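Local coordinates for protein purine nucleosidase, (IunH-1) (Sulfolobus solfataricus, PDB 3T8J) that belongs to the nucleosidase clan of alpha/beta proteins, built around a central mixed beta-sheet and carrying a bound sodium ion, at residues R2-C8 / I26-T32; I105-N110 / I137-I141. Residues are numbered along the deposited sequence.

Contact 1: R2-C8 / I26-T32; sequences RHFIIDC and IDVVAVT
Strands 3-8 and 27-32 are the two parallel strands of a beta-alpha-beta unit, joined by helix 12-23, in the central sheet. Their axes approach to 4.6 Å at a signed crossing angle of -42°, and a beta bulge at Val-29 interrupts the ladder. Arg-2 starts it: its O accepts Asp-27 N at 3.1 Å, while its guanidinium turns to Glu-117 and Ala-245. His-3 pairs with Asp-27 (CA-CA 4.8 Å). Its m rotamer brings ND1 to Asp-27 OD2 at 2.7 Å, a hydrogen bond suited to this partly exposed end of the strand pair. Phe-4, opposite Val-28, takes Asp-27 O on its N (2.8 Å) and gives its O to Val-29 N (2.8 Å); its ring, on the face packed against helix 12-23, has CD1 3.4 Å from Ile-26 CG2. Val-29, at phi/psi -88/-19, is the extra residue. Ile-5 fills the other face, CG1 3.9 Å from Val-29 CG2, and the small Ala-30 beside it leaves room for helix 101-111. Past the bulge Ile-6 pairs with Val-31; its N bonds Ala-30 O (3.2 Å), its O accepts Thr-32 N (3.0 Å), and its CG2 meets Val-31 CG2 at 3.8 Å, branched side chains suiting a buried strand pair. Asp-7 pairs with Thr-32: with Asp-7 chi1 t and Thr-32 chi1 p, Thr-32 OG1 donates to Asp-7 OD1 at 2.6 Å, and Asn-126 is the second partner of Asp-7 OD1. Cys-8 ends the strand beside the sodium site of Asp-9, Asp-14, Ile-121 and Ser-122; its N reaches Thr-32 O at 2.8 Å.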
loop_
_atom_site.group_PDB
_atom_site.type_symbol
_atom_site.label_atom_id
_atom_site.label_comp_id
_atom_site.label_asym_id
_atom_site.label_seq_id
_atom_site.Cartn_x
_atom_site.Cartn_y
_atom_site.Cartn_z
ATOM N N ARG A 2 4.839 -39.554 19.221
ATOM C CA ARG A 2 4.675 -38.353 18.411
ATOM C C ARG A 2 5.931 -38.151 17.565
ATOM O O ARG A 2 7.039 -38.475 18.020
ATOM C CB ARG A 2 4.412 -37.162 19.309
ATOM C CG ARG A 2 3.070 -37.283 20.070
ATOM C CD ARG A 2 2.877 -36.227 21.118
ATOM N NE ARG A 2 2.694 -34.905 20.532
ATOM C CZ ARG A 2 2.663 -33.773 21.225
ATOM N NH1 ARG A 2 2.813 -33.793 22.551
ATOM N NH2 ARG A 2 2.485 -32.617 20.592
ATOM N N HIS A 3 5.743 -37.600 16.361
ATOM C CA HIS A 3 6.818 -37.375 15.393
ATOM C C HIS A 3 6.840 -35.909 14.964
ATOM O O HIS A 3 5.823 -35.369 14.526
ATOM C CB HIS A 3 6.609 -38.255 14.176
ATOM C CG HIS A 3 6.402 -39.694 14.512
ATOM N ND1 HIS A 3 7.447 -40.539 14.826
ATOM C CD2 HIS A 3 5.270 -40.427 14.623
ATOM C CE1 HIS A 3 6.965 -41.740 15.093
ATOM N NE2 HIS A 3 5.647 -41.700 14.987
ATOM N N PHE A 4 8.007 -35.282 15.098
ATOM C CA PHE A 4 8.172 -33.855 14.826
ATOM C C PHE A 4 9.283 -33.552 13.819
ATOM O O PHE A 4 10.369 -34.160 13.845
ATOM C CB PHE A 4 8.592 -33.107 16.105
ATOM C CG PHE A 4 7.451 -32.663 16.981
ATOM C CD1 PHE A 4 6.694 -33.577 17.691
ATOM C CD2 PHE A 4 7.144 -31.314 17.135
ATOM C CE1 PHE A 4 5.629 -33.148 18.511
ATOM C CE2 PHE A 4 6.113 -30.889 17.957
ATOM C CZ PHE A 4 5.363 -31.813 18.657
ATOM N N ILE A 5 9.046 -32.541 12.994
ATOM C CA ILE A 5 10.125 -31.768 12.351
ATOM C C ILE A 5 10.280 -30.484 13.140
ATOM O O ILE A 5 9.289 -29.842 13.506
ATOM C CB ILE A 5 9.778 -31.399 10.904
ATOM C CG1 ILE A 5 9.707 -32.637 10.044
ATOM C CG2 ILE A 5 10.771 -30.352 10.342
ATOM C CD1 ILE A 5 9.269 -32.362 8.575
ATOM N N ILE A 6 11.540 -30.086 13.405
ATOM C CA ILE A 6 11.798 -28.782 14.007
ATOM C C ILE A 6 12.512 -27.916 12.976
ATOM O O ILE A 6 13.504 -28.330 12.398
ATOM C CB ILE A 6 12.593 -28.898 15.362
ATOM C CG1 ILE A 6 12.766 -27.527 16.029
ATOM C CG2 ILE A 6 13.923 -29.603 15.203
ATOM C CD1 ILE A 6 13.378 -27.625 17.450
ATOM N N ASP A 7 11.972 -26.719 12.742
ATOM C CA ASP A 7 12.464 -25.774 11.733
ATOM C C ASP A 7 13.122 -24.602 12.448
ATOM O O ASP A 7 12.475 -23.894 13.218
ATOM C CB ASP A 7 11.295 -25.332 10.837
ATOM C CG ASP A 7 11.745 -24.508 9.623
ATOM O OD1 ASP A 7 12.385 -25.037 8.676
ATOM O OD2 ASP A 7 11.466 -23.275 9.609
ATOM N N CYS A 8 14.422 -24.439 12.180
ATOM C CA CYS A 8 15.343 -23.607 12.974
ATOM C C CYS A 8 16.125 -22.567 12.150
ATOM O O CYS A 8 16.789 -22.911 11.164
ATOM C CB CYS A 8 16.394 -24.508 13.643
ATOM S SG CYS A 8 15.730 -25.686 14.796
ATOM N N ILE A 26 10.384 -37.431 22.596
ATOM C CA ILE A 26 9.607 -37.115 21.386
ATOM C C ILE A 26 10.472 -37.439 20.174
ATOM O O ILE A 26 11.654 -37.096 20.164
ATOM C CB ILE A 26 9.208 -35.631 21.332
ATOM C CG1 ILE A 26 8.431 -35.221 22.579
ATOM C CG2 ILE A 26 8.455 -35.310 20.020
ATOM C CD1 ILE A 26 7.083 -35.906 22.715
ATOM N N ASP A 27 9.908 -38.106 19.169
ATOM C CA ASP A 27 10.674 -38.513 17.985
ATOM C C ASP A 27 10.869 -37.307 17.081
ATOM O O ASP A 27 9.928 -36.802 16.505
ATOM C CB ASP A 27 9.990 -39.634 17.231
ATOM C CG ASP A 27 10.785 -40.137 16.047
ATOM O OD1 ASP A 27 12.044 -40.156 16.104
ATOM O OD2 ASP A 27 10.142 -40.629 15.098
ATOM N N VAL A 28 12.098 -36.816 16.995
ATOM C CA VAL A 28 12.437 -35.741 16.058
ATOM C C VAL A 28 12.964 -36.394 14.788
ATOM O O VAL A 28 14.017 -37.072 14.807
ATOM C CB VAL A 28 13.478 -34.780 16.643
ATOM C CG1 VAL A 28 13.822 -33.707 15.618
ATOM C CG2 VAL A 28 12.961 -34.117 17.929
ATOM N N VAL A 29 12.201 -36.303 13.699
ATOM C CA VAL A 29 12.573 -36.995 12.465
ATOM C C VAL A 29 13.506 -36.196 11.521
ATOM O O VAL A 29 14.164 -36.781 10.647
ATOM C CB VAL A 29 11.330 -37.455 11.683
ATOM C CG1 VAL A 29 10.435 -38.353 12.579
ATOM C CG2 VAL A 29 10.525 -36.271 11.137
ATOM N N ALA A 30 13.564 -34.880 11.702
ATOM C CA ALA A 30 14.448 -34.021 10.907
ATOM C C ALA A 30 14.531 -32.664 11.546
ATOM O O ALA A 30 13.616 -32.211 12.228
ATOM C CB ALA A 30 13.938 -33.863 9.470
ATOM N N VAL A 31 15.658 -31.994 11.315
ATOM C CA VAL A 31 15.834 -30.583 11.575
ATOM C C VAL A 31 15.979 -29.877 10.222
ATOM O O VAL A 31 16.716 -30.331 9.370
ATOM C CB VAL A 31 17.098 -30.318 12.410
ATOM C CG1 VAL A 31 17.270 -28.788 12.650
ATOM C CG2 VAL A 31 17.094 -31.076 13.715
ATOM N N THR A 32 15.190 -28.829 10.002
ATOM C CA THR A 32 15.208 -28.051 8.750
ATOM C C THR A 32 15.740 -26.650 9.098
ATOM O O THR A 32 15.482 -26.162 10.210
ATOM C CB THR A 32 13.804 -28.019 8.074
ATOM O OG1 THR A 32 12.814 -27.566 9.000
ATOM C CG2 THR A 32 13.446 -29.439 7.530
#

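Contact 2: I105-N110 / I137-I141; sequences IIDLAN and IVKKI
Both segments are helical: 105-110 is the later part of helix 101-111, with Ala-109 N on Ile-105 O at 2.9 Å and Asn-110 N on Ile-106 O at 3.1 Å, and 137-140 is a single short turn. That turn is closed by Ile-141 N on Ile-137 O (2.9 Å). Ile-141 then leaves helical angles, at phi/psi -85/120, as the chain passes into strand 141-147. The backbones come nearest at Ala-109 and Lys-140, with CA atoms 5.6 Å apart. A methyl is what permits this: the CA-to-CB bond of Ala-109 points toward the short helix, its CB 3.9 Å from Ile-137 CG2, 4.1 Å from Lys-140 CB and 4.2 Å from Ile-141 CG1, while its O lies 3.5 Å from Lys-140 CB. Spaced i, i+3 and i+4, Ile-137, Lys-140 and Ile-141 offer one side of their turn. Ile-137, in the p rotamer, also meets Ile-106, CG2 to CG1 at 4.3 Å, and places its CD1 4.4 Å from Ile-105 CG2; Ile-141 CD1 is likewise 4.4 Å from Ile-105 CG2. Branched isoleucines thus fill the space round the alanine, and Ala-130 of helix 125-133 touches both Ile-105 and Ile-137. Toward the solvent, Lys-140 (chi1 m, then all t) extends until NZ donates to Asn-110 OD1 at 2.7 Å; NZ also bonds Ser-136 OG. The chemistry is therefore graded, with loose apolar packing within and a lysine whose methylene base lies by the alanine while its amino group pairs with a neutral amide at the surface, a hydrogen bond rather than a salt bridge.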
loop_
_atom_site.group_PDB
_atom_site.type_symbol
_atom_site.label_atom_id
_atom_site.label_comp_id
_atom_site.label_asym_id
_atom_site.label_seq_id
_atom_site.Cartn_x
_atom_site.Cartn_y
_atom_site.Cartn_z
ATOM N N ILE A 105 10.425 -32.002 3.774
ATOM C CA ILE A 105 9.116 -31.845 4.461
ATOM C C ILE A 105 8.021 -32.623 3.730
ATOM O O ILE A 105 7.245 -33.325 4.370
ATOM C CB ILE A 105 8.742 -30.352 4.615
ATOM C CG1 ILE A 105 9.706 -29.650 5.578
ATOM C CG2 ILE A 105 7.276 -30.188 5.105
ATOM C CD1 ILE A 105 9.688 -28.109 5.458
ATOM N N ILE A 106 7.995 -32.531 2.399
ATOM C CA ILE A 106 6.996 -33.282 1.620
ATOM C C ILE A 106 7.182 -34.798 1.806
ATOM O O ILE A 106 6.207 -35.530 2.068
ATOM C CB ILE A 106 7.058 -32.876 0.140
ATOM C CG1 ILE A 106 6.582 -31.438 -0.055
ATOM C CG2 ILE A 106 6.193 -33.820 -0.724
ATOM C CD1 ILE A 106 6.980 -30.838 -1.404
ATOM N N ASP A 107 8.422 -35.282 1.708
ATOM C CA ASP A 107 8.698 -36.709 1.872
ATOM C C ASP A 107 8.273 -37.217 3.255
ATOM O O ASP A 107 7.685 -38.292 3.385
ATOM C CB ASP A 107 10.186 -36.976 1.643
ATOM C CG ASP A 107 10.578 -36.942 0.161
ATOM O OD1 ASP A 107 9.688 -37.008 -0.711
ATOM O OD2 ASP A 107 11.802 -36.895 -0.128
ATOM N N LEU A 108 8.596 -36.447 4.289
ATOM C CA LEU A 108 8.308 -36.805 5.681
ATOM C C LEU A 108 6.796 -36.734 5.987
ATOM O O LEU A 108 6.269 -37.552 6.754
ATOM C CB LEU A 108 9.158 -35.956 6.637
ATOM C CG LEU A 108 10.624 -36.368 6.618
ATOM C CD1 LEU A 108 11.489 -35.227 7.191
ATOM C CD2 LEU A 108 10.854 -37.688 7.330
ATOM N N ALA A 109 6.109 -35.781 5.372
ATOM C CA ALA A 109 4.654 -35.675 5.498
ATOM C C ALA A 109 3.985 -36.906 4.909
ATOM O O ALA A 109 2.966 -37.370 5.417
ATOM C CB ALA A 109 4.150 -34.375 4.823
ATOM N N ASN A 110 4.549 -37.457 3.843
ATOM C CA ASN A 110 4.045 -38.716 3.301
ATOM C C ASN A 110 4.376 -39.894 4.201
ATOM O O ASN A 110 3.506 -40.737 4.468
ATOM C CB ASN A 110 4.594 -38.930 1.898
ATOM C CG ASN A 110 3.816 -38.159 0.838
ATOM O OD1 ASN A 110 2.592 -38.277 0.768
ATOM N ND2 ASN A 110 4.521 -37.481 -0.055
ATOM N N ILE A 137 -0.003 -31.488 1.930
ATOM C CA ILE A 137 0.618 -31.538 3.251
ATOM C C ILE A 137 -0.252 -30.905 4.341
ATOM O O ILE A 137 -0.024 -31.126 5.523
ATOM C CB ILE A 137 2.076 -30.934 3.300
ATOM C CG1 ILE A 137 2.096 -29.410 3.081
ATOM C CG2 ILE A 137 2.991 -31.633 2.302
ATOM C CD1 ILE A 137 3.490 -28.779 3.289
ATOM N N VAL A 138 -1.267 -30.123 3.963
ATOM C CA VAL A 138 -2.144 -29.518 4.953
ATOM C C VAL A 138 -2.931 -30.590 5.749
ATOM O O VAL A 138 -3.104 -30.448 6.956
ATOM C CB VAL A 138 -3.111 -28.521 4.308
ATOM C CG1 VAL A 138 -4.229 -28.147 5.261
ATOM C CG2 VAL A 138 -2.374 -27.275 3.850
ATOM N N LYS A 139 -3.349 -31.653 5.089
ATOM C CA LYS A 139 -3.956 -32.769 5.825
ATOM C C LYS A 139 -2.916 -33.702 6.432
ATOM O O LYS A 139 -3.119 -34.230 7.551
ATOM C CB LYS A 139 -4.924 -33.567 4.978
ATOM C CG LYS A 139 -5.593 -34.679 5.834
ATOM C CD LYS A 139 -6.855 -35.173 5.294
ATOM C CE LYS A 139 -7.279 -36.408 6.066
ATOM N NZ LYS A 139 -8.605 -36.898 5.598
ATOM N N LYS A 140 -1.817 -33.943 5.712
ATOM C CA LYS A 140 -0.814 -34.924 6.162
ATOM C C LYS A 140 -0.061 -34.479 7.420
ATOM O O LYS A 140 0.352 -35.322 8.231
ATOM C CB LYS A 140 0.179 -35.259 5.044
ATOM C CG LYS A 140 -0.486 -35.955 3.874
ATOM C CD LYS A 140 0.389 -36.065 2.665
ATOM C CE LYS A 140 -0.380 -36.729 1.521
ATOM N NZ LYS A 140 0.422 -36.748 0.267
ATOM N N ILE A 141 0.126 -33.177 7.581
ATOM C CA ILE A 141 0.672 -32.657 8.826
ATOM C C ILE A 141 -0.466 -32.458 9.838
ATOM O O ILE A 141 -1.447 -31.704 9.597
ATOM C CB ILE A 141 1.458 -31.351 8.569
ATOM C CG1 ILE A 141 2.691 -31.660 7.718
ATOM C CG2 ILE A 141 1.750 -30.629 9.897
ATOM C CD1 ILE A 141 3.422 -30.411 7.171
#

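How the contacts relate
Contact 1 closes before contact 2 opens along the chain, and their centres lie 13 Å apart on the same side of the chain's centre. Helix 101-111 connects them: it rests on the face of strands 3-8 and 27-33 that carries Ile-5 and Ala-30, with Leu-108 CD1 3.6 Å from Ala-30 CB and 3.9 Å from Ile-5 CD1, and turns another side to the short helix 137-140. In sequence, strand 116-120 falls between the two segments of contact 2; it lies next to 3-8 in the sheet and is followed by 141-147. Helix 101-111 and the short helix thus lie side by side over one face of the sheet, with the sodium ion near contact 1.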